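Putative type VI secretion protein (Escherichia coli, PDB 6SK0) probably forms the trimeric puncturing spike at the tip of the type VI secretion system and carries a phospholipase effector. Local coordinates at residues M577-R582 with L627-D632. Residues are numbered along the deposited sequence; the frame is centred on the assembly and turned at random.
Sequences MDEAIR and LLHAPD
The imidazole of His629 lies flat against the first turn of helix 578-600, one face overlapped by the backbone between Glu579 and Ala580. Ala580 CA sits over the rim of that face, 3.7 Å above the ring plane, and the Ala580 methyl makes an off-centre CH-pi contact, CB 4.0 Å from the ring centroid. CG anti to the backbone N (chi1 175°) carries the His629 ring toward the helix, and its ND1 is hydrogen-bonded to Asp565, which fixes the rotation of the ring and could favour a protonated imidazole.

At the far end of the ring, with CG anti to its backbone N (chi1 -173°), Glu579 lays CG 3.4 Å from His629 CE1. The bend at chi2 swings the carboxylate to Arg582, one turn further along the helix, in a salt bridge: Arg582 grips Glu579 OE1 side-on with NE and NH2, the NE bond measuring 2.7 Å. OE1 lies close to the guanidinium plane, yet is itself met from above the carboxylate plane. Glu579 OE2 stays 4.4 Å from His629 NE2, not in contact, but its charge could stabilise a protonated imidazole.

On the other flank of Ala580, the Leu627 branch CD2 fills the angle between the Ala580 methyl and Met577 SD, 3.6 Å from the sulfur. Met577, the N-cap residue, crosses it obliquely, and Phe561 touches both side chains.

Strand 626-629 pairs in parallel with strand 559-563. Helix turn 578-582 crosses strand 627-629 at 99°, packing on a sheet that runs on into the second subunit, within the trimeric, intertwined beta-structure of the VgrG spike.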
loop_
_atom_site.group_PDB
_atom_site.type_symbol
_atom_site.label_atom_id
_atom_site.label_comp_id
_atom_site.label_asym_id
_atom_site.label_seq_id
_atom_site.Cartn_x
_atom_site.Cartn_y
_atom_site.Cartn_z
ATOM N N MET A 577 22.414 7.460 5.201
ATOM C CA MET A 577 21.088 6.868 5.315
ATOM C C MET A 577 21.154 5.524 6.023
ATOM O O MET A 577 20.494 4.561 5.625
ATOM C CB MET A 577 20.441 6.723 3.940
ATOM C CG MET A 577 21.320 6.025 2.922
ATOM S SD MET A 577 20.424 5.510 1.455
ATOM C CE MET A 577 20.222 7.072 0.614
ATOM N N ASP A 578 21.941 5.450 7.096
ATOM C CA ASP A 578 22.179 4.173 7.760
ATOM C C ASP A 578 20.893 3.563 8.301
ATOM O O ASP A 578 20.652 2.366 8.131
ATOM C CB ASP A 578 23.204 4.354 8.876
ATOM C CG ASP A 578 24.613 4.474 8.349
ATOM O OD1 ASP A 578 24.812 5.108 7.291
ATOM O OD2 ASP A 578 25.536 3.959 9.008
ATOM N N GLU A 579 20.047 4.365 8.942
ATOM C CA GLU A 579 18.803 3.822 9.471
ATOM C C GLU A 579 17.842 3.450 8.349
ATOM O O GLU A 579 17.177 2.410 8.411
ATOM C CB GLU A 579 18.163 4.816 10.435
ATOM C CG GLU A 579 16.947 4.274 11.171
ATOM C CD GLU A 579 17.099 2.825 11.622
ATOM O OE1 GLU A 579 18.107 2.498 12.280
ATOM O OE2 GLU A 579 16.202 2.016 11.325
ATOM N N ALA A 580 17.770 4.274 7.306
ATOM C CA ALA A 580 16.951 3.926 6.154
ATOM C C ALA A 580 17.457 2.654 5.485
ATOM O O ALA A 580 16.663 1.821 5.036
ATOM C CB ALA A 580 16.923 5.085 5.161
ATOM N N ILE A 581 18.775 2.482 5.424
ATOM C CA ILE A 581 19.335 1.276 4.830
ATOM C C ILE A 581 19.016 0.062 5.690
ATOM O O ILE A 581 18.710 -1.014 5.173
ATOM C CB ILE A 581 20.848 1.439 4.608
ATOM C CG1 ILE A 581 21.111 2.312 3.384
ATOM C CG2 ILE A 581 21.515 0.089 4.435
ATOM C CD1 ILE A 581 22.548 2.707 3.235
ATOM N N ARG A 582 19.086 0.213 7.011
ATOM C CA ARG A 582 18.678 -0.869 7.894
ATOM C C ARG A 582 17.228 -1.253 7.645
ATOM O O ARG A 582 16.895 -2.439 7.606
ATOM C CB ARG A 582 18.885 -0.474 9.351
ATOM C CG ARG A 582 20.287 -0.709 9.857
ATOM C CD ARG A 582 20.388 -0.479 11.351
ATOM N NE ARG A 582 20.273 0.933 11.696
ATOM C CZ ARG A 582 21.265 1.810 11.597
ATOM N NH1 ARG A 582 22.454 1.424 11.158
ATOM N NH2 ARG A 582 21.066 3.075 11.931
ATOM N N LEU A 627 13.828 7.694 -1.780
ATOM C CA LEU A 627 13.838 7.050 -0.481
ATOM C C LEU A 627 13.220 8.009 0.521
ATOM O O LEU A 627 13.763 9.087 0.775
ATOM C CB LEU A 627 15.254 6.654 -0.083
ATOM C CG LEU A 627 15.410 5.928 1.245
ATOM C CD1 LEU A 627 14.515 4.704 1.307
ATOM C CD2 LEU A 627 16.858 5.554 1.433
ATOM N N LEU A 628 12.077 7.625 1.061
ATOM C CA LEU A 628 11.422 8.346 2.135
ATOM C C LEU A 628 11.596 7.537 3.405
ATOM O O LEU A 628 11.162 6.384 3.477
ATOM C CB LEU A 628 9.944 8.567 1.836
ATOM C CG LEU A 628 9.582 9.064 0.439
ATOM C CD1 LEU A 628 8.090 9.265 0.351
ATOM C CD2 LEU A 628 10.302 10.343 0.119
ATOM N N HIS A 629 12.248 8.126 4.389
ATOM C CA HIS A 629 12.460 7.445 5.649
ATOM C C HIS A 629 12.204 8.397 6.799
ATOM O O HIS A 629 12.660 9.540 6.777
ATOM C CB HIS A 629 13.869 6.877 5.760
ATOM C CG HIS A 629 14.145 6.279 7.094
ATOM N ND1 HIS A 629 14.854 6.938 8.069
ATOM C CD2 HIS A 629 13.751 5.108 7.641
ATOM C CE1 HIS A 629 14.909 6.187 9.151
ATOM N NE2 HIS A 629 14.251 5.070 8.916
ATOM N N ALA A 630 11.477 7.917 7.798
ATOM C CA ALA A 630 11.288 8.646 9.017
ATOM C C ALA A 630 11.444 7.618 10.126
ATOM O O ALA A 630 10.922 6.504 10.009
ATOM C CB ALA A 630 9.930 9.342 9.104
ATOM N N PRO A 631 12.172 7.937 11.188
ATOM C CA PRO A 631 12.289 6.979 12.294
ATOM C C PRO A 631 10.984 6.746 13.036
ATOM O O PRO A 631 10.798 5.668 13.602
ATOM C CB PRO A 631 13.352 7.618 13.195
ATOM C CG PRO A 631 13.368 9.041 12.816
ATOM C CD PRO A 631 13.036 9.109 11.374
ATOM N N ASP A 632 10.062 7.703 13.032
ATOM C CA ASP A 632 8.856 7.591 13.839
ATOM C C ASP A 632 7.588 7.481 13.001
ATOM O O ASP A 632 6.506 7.844 13.458
ATOM C CB ASP A 632 8.772 8.760 14.813
ATOM C CG ASP A 632 9.503 8.470 16.106
ATOM O OD1 ASP A 632 9.612 7.283 16.467
ATOM O OD2 ASP A 632 9.998 9.404 16.750
#